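PDB 5ISU: Lmo0135 protein from Listeria monocytogenes EGD-e, which serves as the substrate-binding protein of an ABC transporter, probably one that takes up peptides. Local coordinates for residues Gly114-Asp119 against Lys149-Ile154; Ala278-Leu283 against Val461-Ser466; Ser304-Asn309 against Asp407-Leu412; Lys351-Ile356 against Ile395-Tyr400; Ser411-Asp416 against Ala431-Gly436. All blocks are in the same frame, centred on the assembly; numbering follows the deposited sequence.

Contact 1 of 5, residues Gly114-Asp119 against Lys149-Ile154; sequences GNFVFD and KTFFPI
Phe116 and Phe151 meet rim to rim, and their two rings are the whole of this junction. The closest approach, 3.5 Å, is between Phe116 CZ and Phe151 CE1, and Phe151 CD1 follows at 3.7 Å from the same Phe116 CZ. Phe116 thus arrives at the edge of Phe151, close to that ring's plane. With the centroids 5.9 Å apart and the planes turned by 72°, neither ring lies over the face of the other, so this is not a stack. The rotamers bring the rims together from the two backbones: Phe116 leaves its chain with CG anti to the carbonyl carbon (chi1 -60°), whereas CG of Phe151 lies anti to N (chi1 -167°). Phenylalanine suits both places, because a long, flat, wholly apolar group can span the gap between the two chain segments and still fit against helices. Phe116 also packs on Ile103 and Leu104 of helix 93-104 and on Phe144 of helix 144-148, and Phe151 on Thr99 and Val100. Away from this dense spot the segments part quickly. Gly114 and Asp119 lie at the solvent-exposed surface, and Thr150 turns its hydroxyl back to Asn146 O. Strand 117-118 edges a five-stranded antiparallel sheet, and a helix-backed sheet of this kind is consistent with the additional domain that marks the large DppA- and OppA-like solute-binding proteins.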
# COMPACT_ATOMS: atom_id res chain seq x y z
N GLY A 114 -0.31 13.54 10.31
CA GLY A 114 1.11 13.34 10.67
C GLY A 114 2.14 13.69 9.60
O GLY A 114 3.28 14.04 9.91
N ASN A 115 1.75 13.61 8.33
CA ASN A 115 2.63 13.92 7.20
C ASN A 115 2.86 15.43 6.99
O ASN A 115 3.76 15.83 6.23
CB ASN A 115 2.03 13.34 5.91
CG ASN A 115 1.90 11.82 5.95
OD1 ASN A 115 2.53 11.16 6.76
ND2 ASN A 115 1.10 11.26 5.05
N PHE A 116 2.04 16.26 7.63
CA PHE A 116 2.15 17.72 7.51
C PHE A 116 2.60 18.39 8.81
O PHE A 116 2.59 19.62 8.91
CB PHE A 116 0.82 18.31 7.02
CG PHE A 116 0.38 17.78 5.68
CD1 PHE A 116 -0.36 16.62 5.59
CD2 PHE A 116 0.71 18.44 4.51
CE1 PHE A 116 -0.76 16.13 4.36
CE2 PHE A 116 0.31 17.97 3.28
CZ PHE A 116 -0.43 16.80 3.20
N VAL A 117 3.03 17.57 9.78
CA VAL A 117 3.48 18.05 11.09
C VAL A 117 4.89 17.48 11.40
O VAL A 117 5.19 16.33 11.07
CB VAL A 117 2.49 17.64 12.18
CG1 VAL A 117 2.89 18.21 13.53
CG2 VAL A 117 1.09 18.11 11.82
N PHE A 118 5.74 18.30 12.02
CA PHE A 118 7.12 17.92 12.35
C PHE A 118 7.44 18.51 13.70
O PHE A 118 7.40 19.73 13.85
CB PHE A 118 8.07 18.49 11.31
CG PHE A 118 7.69 18.11 9.92
CD1 PHE A 118 8.01 16.86 9.42
CD2 PHE A 118 6.94 18.98 9.14
CE1 PHE A 118 7.63 16.49 8.15
CE2 PHE A 118 6.54 18.61 7.87
CZ PHE A 118 6.89 17.36 7.37
N ASP A 119 7.75 17.66 14.68
CA ASP A 119 7.99 18.10 16.06
C ASP A 119 6.81 18.93 16.57
O ASP A 119 6.99 19.96 17.21
CB ASP A 119 9.32 18.87 16.22
CG ASP A 119 10.54 17.97 16.20
OD1 ASP A 119 10.57 17.01 15.40
OD2 ASP A 119 11.49 18.24 16.99
N LYS A 149 3.85 14.15 -3.53
CA LYS A 149 3.60 13.22 -4.66
C LYS A 149 2.44 12.23 -4.45
O LYS A 149 2.15 11.46 -5.35
CB LYS A 149 4.84 12.39 -4.96
CG LYS A 149 6.10 13.16 -5.26
CD LYS A 149 6.05 13.95 -6.53
CE LYS A 149 7.46 14.43 -6.86
NZ LYS A 149 7.47 15.18 -8.14
N THR A 150 1.83 12.23 -3.27
CA THR A 150 0.69 11.35 -2.95
C THR A 150 -0.51 12.19 -2.48
O THR A 150 -1.36 11.71 -1.73
CB THR A 150 1.07 10.29 -1.86
OG1 THR A 150 1.53 10.95 -0.66
CG2 THR A 150 2.16 9.34 -2.36
N PHE A 151 -0.61 13.41 -3.01
CA PHE A 151 -1.61 14.38 -2.60
C PHE A 151 -2.73 14.65 -3.63
O PHE A 151 -2.46 15.07 -4.77
CB PHE A 151 -0.88 15.70 -2.32
CG PHE A 151 -1.71 16.70 -1.60
CD1 PHE A 151 -1.74 16.72 -0.22
CD2 PHE A 151 -2.46 17.63 -2.29
CE1 PHE A 151 -2.51 17.64 0.47
CE2 PHE A 151 -3.23 18.56 -1.61
CZ PHE A 151 -3.24 18.56 -0.22
N PHE A 152 -3.97 14.46 -3.18
CA PHE A 152 -5.18 14.69 -3.99
C PHE A 152 -5.94 15.87 -3.37
O PHE A 152 -6.39 15.76 -2.24
CB PHE A 152 -6.11 13.46 -3.97
CG PHE A 152 -5.54 12.22 -4.61
CD1 PHE A 152 -4.63 11.43 -3.94
CD2 PHE A 152 -5.96 11.81 -5.88
CE1 PHE A 152 -4.12 10.27 -4.52
CE2 PHE A 152 -5.45 10.66 -6.48
CZ PHE A 152 -4.53 9.88 -5.79
N PRO A 153 -6.07 17.00 -4.09
CA PRO A 153 -6.81 18.09 -3.47
C PRO A 153 -8.32 17.88 -3.47
O PRO A 153 -8.86 17.10 -4.28
CB PRO A 153 -6.44 19.30 -4.34
CG PRO A 153 -6.01 18.75 -5.63
CD PRO A 153 -5.38 17.42 -5.32
N ILE A 154 -8.98 18.54 -2.51
CA ILE A 154 -10.45 18.54 -2.43
C ILE A 154 -10.94 19.97 -2.75
O ILE A 154 -10.16 20.90 -2.73
CB ILE A 154 -11.00 17.95 -1.11
CG1 ILE A 154 -10.57 18.76 0.12
CG2 ILE A 154 -10.52 16.51 -0.97
CD1 ILE A 154 -11.17 18.24 1.42

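Contact 2 of 5, residues Ala278-Leu283 against Val461-Ser466; sequences ALSYAL and VIYPIS
Tyr463 stands on strand 462-475 and thrusts its ring against Ser280 of helix 273-281 and Leu283 just beyond: a helix packed on the mixed sheet that forms the core of one lobe of this periplasmic-binding-protein fold. CG is placed anti to the backbone N (chi1 -176°), which carries the ring from CB straight out toward the helix. One side of the ring runs along Ser280: CD1 is 3.7 Å from Ser280 CB, and CE1 is 3.6 Å from Ser280 O. A face is covered by Leu283, whose CD1 methyl sits almost centrally over it, 3.8 Å from the centroid and 9° off the normal, a CH-pi contact in which Tyr463 CG, CD2 and CE2 all lie under the methyl. Farther out, CZ and then OH come up to Leu283 CB, the hydroxyl at 3.5 Å. A tyrosine suits this place because its flat ring can lie buried against leucine while its oxygen reaches polar company beyond. Leu283 itself is backed by Tyr359 and Leu360 of helix 351-365. A small serine lets the strand come close, and its OG is hydrogen-bonded to Arg276 O within the helix. Two waters complete the interface. One donates to both Ser280 OG and Ile462 O; the other lies 2.7 Å from both Leu283 O and Tyr463 OH, hydrogen-bonded to each, in the plane of the tyrosine ring.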
# COMPACT_ATOMS: atom_id res chain seq x y z
N ALA A 278 17.96 -19.23 13.64
CA ALA A 278 17.71 -20.65 13.37
C ALA A 278 16.41 -20.83 12.57
O ALA A 278 16.35 -21.61 11.63
CB ALA A 278 17.64 -21.45 14.66
N LEU A 279 15.38 -20.05 12.94
CA LEU A 279 14.06 -20.11 12.30
C LEU A 279 14.04 -19.43 10.93
O LEU A 279 13.00 -19.44 10.25
CB LEU A 279 12.99 -19.51 13.22
CG LEU A 279 12.82 -20.16 14.59
CD1 LEU A 279 11.85 -19.35 15.45
CD2 LEU A 279 12.37 -21.61 14.50
N SER A 280 15.15 -18.81 10.56
CA SER A 280 15.31 -18.20 9.25
C SER A 280 16.07 -19.19 8.36
O SER A 280 15.65 -19.50 7.22
CB SER A 280 16.06 -16.86 9.35
OG SER A 280 15.39 -15.98 10.23
N TYR A 281 17.20 -19.66 8.87
CA TYR A 281 18.02 -20.65 8.16
C TYR A 281 17.29 -21.96 7.83
O TYR A 281 17.74 -22.70 6.97
CB TYR A 281 19.27 -21.01 8.97
CG TYR A 281 20.41 -20.04 8.87
CD1 TYR A 281 21.10 -19.88 7.67
CD2 TYR A 281 20.89 -19.36 9.99
CE1 TYR A 281 22.18 -19.02 7.57
CE2 TYR A 281 21.98 -18.51 9.91
CZ TYR A 281 22.62 -18.34 8.69
OH TYR A 281 23.69 -17.49 8.60
N ALA A 282 16.22 -22.27 8.54
CA ALA A 282 15.47 -23.49 8.25
C ALA A 282 14.58 -23.36 7.00
O ALA A 282 14.07 -24.37 6.51
CB ALA A 282 14.61 -23.87 9.45
N LEU A 283 14.44 -22.14 6.49
CA LEU A 283 13.52 -21.87 5.39
C LEU A 283 14.18 -21.57 4.05
O LEU A 283 15.35 -21.18 3.99
CB LEU A 283 12.65 -20.67 5.77
CG LEU A 283 11.95 -20.73 7.13
CD1 LEU A 283 11.25 -19.42 7.44
CD2 LEU A 283 10.96 -21.88 7.19
N VAL A 461 14.86 -9.65 12.90
CA VAL A 461 13.66 -9.09 13.54
C VAL A 461 12.40 -9.71 12.93
O VAL A 461 11.42 -9.98 13.64
CB VAL A 461 13.62 -7.56 13.40
CG1 VAL A 461 12.37 -7.00 14.05
CG2 VAL A 461 14.87 -6.96 14.02
N ILE A 462 12.43 -9.88 11.62
CA ILE A 462 11.35 -10.54 10.89
C ILE A 462 12.01 -11.48 9.89
O ILE A 462 13.23 -11.57 9.85
CB ILE A 462 10.49 -9.54 10.10
CG1 ILE A 462 11.33 -8.82 9.02
CG2 ILE A 462 9.84 -8.54 11.05
CD1 ILE A 462 10.50 -8.10 7.98
N TYR A 463 11.20 -12.18 9.11
CA TYR A 463 11.67 -13.01 8.02
C TYR A 463 10.93 -12.52 6.77
O TYR A 463 9.76 -12.85 6.59
CB TYR A 463 11.40 -14.51 8.25
CG TYR A 463 11.99 -15.37 7.15
CD1 TYR A 463 13.31 -15.78 7.20
CD2 TYR A 463 11.23 -15.74 6.04
CE1 TYR A 463 13.86 -16.54 6.19
CE2 TYR A 463 11.77 -16.51 5.03
CZ TYR A 463 13.09 -16.91 5.11
OH TYR A 463 13.66 -17.70 4.12
N PRO A 464 11.56 -11.67 5.94
CA PRO A 464 10.89 -11.22 4.70
C PRO A 464 10.77 -12.39 3.75
O PRO A 464 11.78 -12.98 3.40
CB PRO A 464 11.82 -10.14 4.13
CG PRO A 464 12.83 -9.86 5.22
CD PRO A 464 12.90 -11.07 6.09
N ILE A 465 9.56 -12.75 3.35
CA ILE A 465 9.35 -13.89 2.49
C ILE A 465 9.41 -13.53 1.02
O ILE A 465 10.25 -14.04 0.29
CB ILE A 465 8.00 -14.57 2.77
CG1 ILE A 465 7.91 -15.04 4.23
CG2 ILE A 465 7.78 -15.74 1.83
CD1 ILE A 465 6.52 -15.49 4.63
N SER A 466 8.51 -12.66 0.58
CA SER A 466 8.44 -12.30 -0.83
C SER A 466 7.85 -10.94 -1.13
O SER A 466 7.11 -10.40 -0.32
CB SER A 466 7.62 -13.36 -1.57
OG SER A 466 6.31 -13.49 -1.02
O HOH W 1 15.32 -13.45 9.39
O HOH W 2 16.14 -18.63 3.93

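Contact 3 of 5, residues Ser304-Asn309 against Asp407-Leu412; sequences SFLTEN and DAYKSL
Tyr409 extends its ring from a 3-10 turn into the loop 304-309, where Phe305, Leu306 and Thr307 receive it. The contact joins the loop after strand 299-301 to the one between strand 395-400 and helix 427-438, with helix 442-458 packing on Phe305. Leu306 bears most directly on the face. Its CG is anti to the carbonyl carbon, and with CD1 continuing the extended chain (chi2 -179°), the other branch, CD2, is turned over the middle of the Tyr409 ring, 3.4 Å from the centroid, in a CH-pi contact. Phe305 takes the crowded position between its own N and carbonyl carbon (chi1 76°). This swings its ring edge toward the Tyr409 face in an offset edge-to-face pair, planes at 76°, with CE1 3.8 Å from Tyr409 CD2. An ST turn shapes this loop, Leu306 N donating to Ser304 OG at 3.0 Å. At the end of the ring, Thr307 N gives a nearly straight but weak bond to Tyr409 OH, 3.3 Å long, and the hydroxyl's stronger partner is Thr310 OG1. Tyrosine therefore serves twice here: one face of its ring is packed against hydrocarbon, and its buried oxygen is satisfied in a way that ties the loop 304-309 to the 3-10 turn 407-409.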
# COMPACT_ATOMS: atom_id res chain seq x y z
N SER A 304 15.45 -7.42 1.71
CA SER A 304 15.28 -6.30 2.61
C SER A 304 13.86 -6.24 3.17
O SER A 304 12.93 -6.79 2.57
CB SER A 304 15.52 -5.01 1.87
OG SER A 304 15.23 -3.92 2.71
N PHE A 305 13.70 -5.55 4.31
CA PHE A 305 12.36 -5.35 4.90
C PHE A 305 11.57 -4.29 4.08
O PHE A 305 10.35 -4.18 4.19
CB PHE A 305 12.44 -4.97 6.39
CG PHE A 305 12.84 -3.57 6.65
CD1 PHE A 305 11.90 -2.55 6.61
CD2 PHE A 305 14.16 -3.25 6.93
CE1 PHE A 305 12.27 -1.23 6.85
CE2 PHE A 305 14.53 -1.93 7.17
CZ PHE A 305 13.58 -0.92 7.13
N LEU A 306 12.28 -3.55 3.24
CA LEU A 306 11.70 -2.59 2.34
C LEU A 306 11.39 -3.25 1.00
O LEU A 306 12.14 -4.12 0.56
CB LEU A 306 12.75 -1.53 2.02
CG LEU A 306 13.35 -0.68 3.11
CD1 LEU A 306 14.32 0.26 2.45
CD2 LEU A 306 12.25 0.09 3.81
N THR A 307 10.32 -2.80 0.34
CA THR A 307 9.98 -3.25 -1.02
C THR A 307 10.85 -2.51 -2.03
O THR A 307 11.46 -1.49 -1.68
CB THR A 307 8.47 -3.07 -1.33
OG1 THR A 307 8.05 -1.74 -0.96
CG2 THR A 307 7.66 -4.11 -0.58
N GLU A 308 10.89 -2.99 -3.26
CA GLU A 308 11.78 -2.42 -4.31
C GLU A 308 11.51 -1.00 -4.77
O GLU A 308 12.40 -0.35 -5.30
CB GLU A 308 11.80 -3.32 -5.54
CG GLU A 308 12.36 -4.71 -5.27
CD GLU A 308 12.58 -5.53 -6.55
OE1 GLU A 308 12.21 -5.07 -7.67
OE2 GLU A 308 13.13 -6.64 -6.42
N ASN A 309 10.27 -0.56 -4.62
CA ASN A 309 9.86 0.80 -4.98
C ASN A 309 10.35 1.86 -4.00
O ASN A 309 10.34 3.05 -4.32
CB ASN A 309 8.32 0.90 -4.97
CG ASN A 309 7.71 0.53 -3.61
OD1 ASN A 309 7.82 -0.62 -3.16
ND2 ASN A 309 7.06 1.50 -2.96
N ASP A 407 10.87 6.37 5.42
CA ASP A 407 10.44 6.97 6.71
C ASP A 407 9.04 6.46 7.13
O ASP A 407 8.75 6.35 8.31
CB ASP A 407 10.41 8.48 6.63
CG ASP A 407 10.08 9.14 7.97
OD1 ASP A 407 10.85 8.97 8.94
OD2 ASP A 407 9.06 9.86 8.04
N ALA A 408 8.19 6.14 6.16
CA ALA A 408 6.85 5.64 6.49
C ALA A 408 6.88 4.29 7.24
O ALA A 408 5.92 3.95 7.93
CB ALA A 408 5.98 5.54 5.22
N TYR A 409 7.99 3.56 7.13
CA TYR A 409 8.13 2.26 7.77
C TYR A 409 8.41 2.34 9.27
O TYR A 409 8.39 1.31 9.94
CB TYR A 409 9.24 1.45 7.11
CG TYR A 409 9.02 1.01 5.67
CD1 TYR A 409 9.03 1.92 4.62
CD2 TYR A 409 8.92 -0.34 5.35
CE1 TYR A 409 8.88 1.50 3.31
CE2 TYR A 409 8.78 -0.76 4.05
CZ TYR A 409 8.77 0.15 3.03
OH TYR A 409 8.63 -0.31 1.73
N LYS A 410 8.68 3.53 9.78
CA LYS A 410 8.96 3.71 11.23
C LYS A 410 7.95 3.10 12.18
O LYS A 410 8.33 2.53 13.21
CB LYS A 410 9.02 5.20 11.59
CG LYS A 410 10.25 5.94 11.14
CD LYS A 410 10.31 7.36 11.68
CE LYS A 410 9.09 8.19 11.29
NZ LYS A 410 9.38 9.64 11.47
N SER A 411 6.66 3.24 11.84
CA SER A 411 5.54 2.76 12.67
C SER A 411 5.48 1.22 12.81
O SER A 411 4.67 0.68 13.58
CB SER A 411 4.21 3.31 12.11
OG SER A 411 4.01 2.90 10.75
N LEU A 412 6.34 0.53 12.06
CA LEU A 412 6.45 -0.93 12.11
C LEU A 412 7.72 -1.38 12.83
O LEU A 412 7.86 -2.56 13.12
CB LEU A 412 6.48 -1.51 10.69
CG LEU A 412 5.24 -1.34 9.82
CD1 LEU A 412 5.63 -1.21 8.36
CD2 LEU A 412 4.27 -2.49 10.04

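Contact 4 of 5, residues Lys351-Ile356 against Ile395-Tyr400; sequences KSQESI and IALNGY
Leu397 projects from its strand into the groove between Gln353 and Ile356, one turn apart on the helix, and overlaps both. CD1 goes deepest, lying 3.5 Å from the backbone Gln353 O and 3.9 Å from Ile356 CG2; CD2 touches that same isoleucine methyl at 4.0 Å. Ile356 and Gln353 come the other way, so the side chains run alongside one another in opposing directions. CG2 of Ile356 is available for this because it lies anti to the backbone N, with CG1 beside N (chi1 -69°). Nearer the strand, Gln353 CD reaches Leu397 CB at 4.0 Å, its chain extended beyond CG along the leucine. The setting is a beta-alpha-beta crossover: strand 341-347 leads into helix 351-365, which returns to the parallel strand 370-376, and strand 395-400 lines up on the other side of 341-347. The branched Ile356 and Leu397 fill the helix-sheet interface, joined by Ile288 and Ala292 of helix 285-292 and by Tyr346. Glutamine suits the helix's first turn because its aliphatic part packs on leucine while OE1 accepts from Leu347 N at the end of the preceding strand. On the outer side of the helix, Lys351 O accepts from both Ser355 N and Ser355 OG, and the two donors approach it from opposite faces of the carbonyl plane, the hydroxyl at 3.1 Å.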
# COMPACT_ATOMS: atom_id res chain seq x y z
N LYS A 351 -5.65 -19.12 1.82
CA LYS A 351 -4.96 -20.36 1.45
C LYS A 351 -3.45 -20.17 1.42
O LYS A 351 -2.71 -21.08 1.81
CB LYS A 351 -5.50 -20.93 0.14
CG LYS A 351 -5.49 -19.95 -1.04
CD LYS A 351 -6.57 -20.28 -2.07
CE LYS A 351 -7.97 -19.95 -1.52
NZ LYS A 351 -9.09 -20.26 -2.45
N SER A 352 -3.00 -18.99 1.00
CA SER A 352 -1.57 -18.68 0.96
C SER A 352 -0.97 -18.76 2.34
O SER A 352 0.04 -19.44 2.55
CB SER A 352 -1.32 -17.30 0.39
OG SER A 352 -1.68 -17.25 -0.97
N GLN A 353 -1.61 -18.07 3.30
CA GLN A 353 -1.11 -18.08 4.67
C GLN A 353 -1.15 -19.49 5.30
O GLN A 353 -0.25 -19.83 6.07
CB GLN A 353 -1.79 -17.00 5.53
CG GLN A 353 -1.35 -15.57 5.16
CD GLN A 353 -1.79 -14.49 6.17
OE1 GLN A 353 -2.29 -14.77 7.25
NE2 GLN A 353 -1.57 -13.23 5.80
N GLU A 354 -2.11 -20.34 4.94
CA GLU A 354 -2.09 -21.70 5.52
C GLU A 354 -0.93 -22.53 4.95
O GLU A 354 -0.26 -23.24 5.70
CB GLU A 354 -3.44 -22.45 5.40
CG GLU A 354 -3.38 -23.85 6.03
CD GLU A 354 -4.70 -24.34 6.61
OE1 GLU A 354 -5.04 -25.53 6.44
OE2 GLU A 354 -5.39 -23.52 7.25
N SER A 355 -0.69 -22.43 3.65
CA SER A 355 0.41 -23.14 3.01
C SER A 355 1.76 -22.69 3.56
O SER A 355 2.68 -23.50 3.72
CB SER A 355 0.37 -22.92 1.50
OG SER A 355 -0.82 -23.44 0.95
N ILE A 356 1.89 -21.40 3.82
CA ILE A 356 3.12 -20.84 4.39
C ILE A 356 3.30 -21.42 5.79
O ILE A 356 4.39 -21.87 6.15
CB ILE A 356 3.08 -19.29 4.45
CG1 ILE A 356 3.14 -18.72 3.03
CG2 ILE A 356 4.23 -18.74 5.29
CD1 ILE A 356 2.86 -17.23 2.94
N ILE A 395 4.76 -16.47 16.34
CA ILE A 395 4.95 -15.97 14.98
C ILE A 395 3.61 -15.55 14.41
O ILE A 395 2.58 -16.19 14.67
CB ILE A 395 5.54 -17.07 14.07
CG1 ILE A 395 6.88 -17.56 14.64
CG2 ILE A 395 5.71 -16.57 12.64
CD1 ILE A 395 7.46 -18.76 13.91
N ALA A 396 3.63 -14.46 13.64
CA ALA A 396 2.45 -13.96 12.95
C ALA A 396 2.81 -13.65 11.49
O ALA A 396 3.83 -13.02 11.20
CB ALA A 396 1.92 -12.73 13.64
N LEU A 397 1.98 -14.12 10.57
CA LEU A 397 2.18 -13.86 9.16
C LEU A 397 1.49 -12.56 8.84
O LEU A 397 0.35 -12.34 9.25
CB LEU A 397 1.60 -14.99 8.31
CG LEU A 397 2.20 -16.34 8.63
CD1 LEU A 397 1.55 -17.43 7.81
CD2 LEU A 397 3.72 -16.32 8.42
N ASN A 398 2.18 -11.69 8.11
CA ASN A 398 1.59 -10.40 7.78
C ASN A 398 2.12 -9.89 6.45
O ASN A 398 2.92 -10.55 5.77
CB ASN A 398 1.92 -9.42 8.91
CG ASN A 398 0.79 -8.45 9.21
OD1 ASN A 398 -0.06 -8.14 8.36
ND2 ASN A 398 0.75 -8.00 10.45
N GLY A 399 1.67 -8.69 6.09
CA GLY A 399 2.11 -8.06 4.87
C GLY A 399 1.86 -6.58 4.89
O GLY A 399 1.07 -6.11 5.68
N TYR A 400 2.59 -5.85 4.05
CA TYR A 400 2.37 -4.41 3.93
C TYR A 400 2.77 -3.83 2.60
O TYR A 400 3.61 -4.36 1.89
CB TYR A 400 3.05 -3.62 5.06
CG TYR A 400 4.55 -3.85 5.31
CD1 TYR A 400 5.53 -3.63 4.33
CD2 TYR A 400 5.00 -4.19 6.57
CE1 TYR A 400 6.89 -3.82 4.60
CE2 TYR A 400 6.34 -4.37 6.85
CZ TYR A 400 7.28 -4.18 5.87
OH TYR A 400 8.60 -4.36 6.21

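Contact 5 of 5, residues Ser411-Asp416 against Ala431-Gly436; sequences SLYLSD and ALWEKG
Trp433, on helix 427-438, is met by Tyr413 and Leu414 of the preceding loop. The loop, which follows strand 395-400, is packed back on that helix beside helix 442-458. No hydrogen bond crosses the interface, which is made by apolar atoms round the indole. Tyr413 works through the root of its side chain: CB lies 3.7 Å from Trp433 CZ2, and CD2 follows at 3.9 Å. Leu414 comes in at the other end of the indole, its CD2 methyl 3.9 Å from both Trp433 CB and CD1. CG of Leu414 is anti to the carbonyl carbon (chi1 -69°), a turn that brings this methyl to the helix. Tyr413 and Trp433 cross obliquely, and no stack is formed. Ile452 of helix 442-458 packs on Trp433 as well, and a tryptophan suits the place because one broad, flat group can bridge the loop and two helices. Hydrogen bonds hold the loop from outside the interface: Asp430, on the same helix, accepts from Ser415 N, and Asn420 donates to Leu414 O. Trp433 NE1, 3.8 Å from Tyr413 CB, is buried by the contact with no partner in the model, which implies that the fit of the indole against hydrocarbon is bought at the price of one unsatisfied N-H.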
# COMPACT_ATOMS: atom_id res chain seq x y z
N SER A 411 6.66 3.24 11.84
CA SER A 411 5.54 2.76 12.67
C SER A 411 5.48 1.22 12.81
O SER A 411 4.67 0.68 13.58
CB SER A 411 4.21 3.31 12.11
OG SER A 411 4.01 2.90 10.75
N LEU A 412 6.34 0.53 12.06
CA LEU A 412 6.45 -0.93 12.11
C LEU A 412 7.72 -1.38 12.83
O LEU A 412 7.86 -2.56 13.12
CB LEU A 412 6.48 -1.51 10.69
CG LEU A 412 5.24 -1.34 9.82
CD1 LEU A 412 5.63 -1.21 8.36
CD2 LEU A 412 4.27 -2.49 10.04
N TYR A 413 8.65 -0.45 13.08
CA TYR A 413 9.94 -0.84 13.72
C TYR A 413 10.44 -0.02 14.92
O TYR A 413 11.42 -0.43 15.57
CB TYR A 413 11.02 -0.94 12.64
CG TYR A 413 10.64 -1.95 11.60
CD1 TYR A 413 10.73 -3.30 11.88
CD2 TYR A 413 10.14 -1.57 10.37
CE1 TYR A 413 10.35 -4.26 10.97
CE2 TYR A 413 9.76 -2.52 9.42
CZ TYR A 413 9.87 -3.87 9.74
OH TYR A 413 9.50 -4.86 8.86
N LEU A 414 9.81 1.12 15.22
CA LEU A 414 10.21 1.92 16.41
C LEU A 414 9.76 1.18 17.67
O LEU A 414 8.75 0.49 17.66
CB LEU A 414 9.62 3.34 16.40
CG LEU A 414 10.13 4.34 15.35
CD1 LEU A 414 9.23 5.57 15.29
CD2 LEU A 414 11.57 4.75 15.62
N SER A 415 10.51 1.34 18.76
CA SER A 415 10.17 0.67 20.03
C SER A 415 8.73 0.90 20.47
O SER A 415 8.06 -0.03 20.90
CB SER A 415 11.10 1.14 21.16
OG SER A 415 12.45 0.79 20.90
N ASP A 416 8.28 2.15 20.34
CA ASP A 416 6.94 2.59 20.75
C ASP A 416 5.85 2.45 19.69
O ASP A 416 4.68 2.74 19.97
CB ASP A 416 6.99 4.08 21.12
CG ASP A 416 8.11 4.43 22.07
OD1 ASP A 416 8.79 3.50 22.58
OD2 ASP A 416 8.32 5.64 22.30
N ALA A 431 17.36 5.79 16.90
CA ALA A 431 18.09 7.06 16.67
C ALA A 431 18.42 7.22 15.18
O ALA A 431 18.39 8.33 14.66
CB ALA A 431 19.37 7.13 17.52
N LEU A 432 18.73 6.10 14.52
CA LEU A 432 18.97 6.10 13.07
C LEU A 432 17.69 6.46 12.30
O LEU A 432 17.74 7.27 11.37
CB LEU A 432 19.51 4.74 12.58
CG LEU A 432 21.00 4.45 12.80
CD1 LEU A 432 21.31 2.98 12.55
CD2 LEU A 432 21.87 5.35 11.93
N TRP A 433 16.56 5.87 12.69
CA TRP A 433 15.28 6.19 12.05
C TRP A 433 15.06 7.69 12.10
O TRP A 433 14.83 8.30 11.06
CB TRP A 433 14.09 5.49 12.72
CG TRP A 433 13.88 4.01 12.38
CD1 TRP A 433 14.07 2.93 13.20
CD2 TRP A 433 13.38 3.47 11.14
NE1 TRP A 433 13.73 1.78 12.56
CE2 TRP A 433 13.31 2.07 11.29
CE3 TRP A 433 12.98 4.03 9.92
CZ2 TRP A 433 12.87 1.22 10.26
CZ3 TRP A 433 12.55 3.19 8.91
CH2 TRP A 433 12.49 1.80 9.08
N GLU A 434 15.18 8.28 13.29
CA GLU A 434 14.98 9.73 13.45
C GLU A 434 16.01 10.57 12.70
O GLU A 434 15.67 11.60 12.13
CB GLU A 434 14.87 10.14 14.91
CG GLU A 434 13.58 9.64 15.55
CD GLU A 434 13.21 10.37 16.84
OE1 GLU A 434 14.12 10.94 17.49
OE2 GLU A 434 12.01 10.36 17.20
N LYS A 435 17.24 10.09 12.67
CA LYS A 435 18.31 10.76 11.95
C LYS A 435 18.01 10.76 10.44
O LYS A 435 18.24 11.75 9.76
CB LYS A 435 19.65 10.06 12.24
CG LYS A 435 20.91 10.72 11.69
CD LYS A 435 22.11 9.83 12.02
CE LYS A 435 23.40 10.23 11.31
NZ LYS A 435 23.94 11.53 11.77
N GLY A 436 17.48 9.65 9.93
CA GLY A 436 17.17 9.55 8.50
C GLY A 436 16.08 10.51 8.07
O GLY A 436 16.11 11.04 6.96

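Overall arrangement
Contacts 2 to 5 are linked by direct touches and lie in one lobe, with Tyr400 of contact 4 as a link: its OH is 2.7 Å from Phe305 O of contact 3 and 2.8 Å from Tyr413 OH of contact 5, both probable hydrogen bonds. Contacts 3 and 5 share Ser411 and Leu412, and Phe305 CZ lies 3.5 Å from Trp433 CH2. Contact 2 joins contact 4 where Ile465 CD1 meets Ile356 CG2. Contact 1 stands apart in the other lobe, its nearest atoms about 7 Å from those of contacts 3 and 5 and about 20 Å from those of contact 2. Proteins of this family typically bind substrate between such lobes, so contacts 1, 3 and 5 probably lie near that cleft.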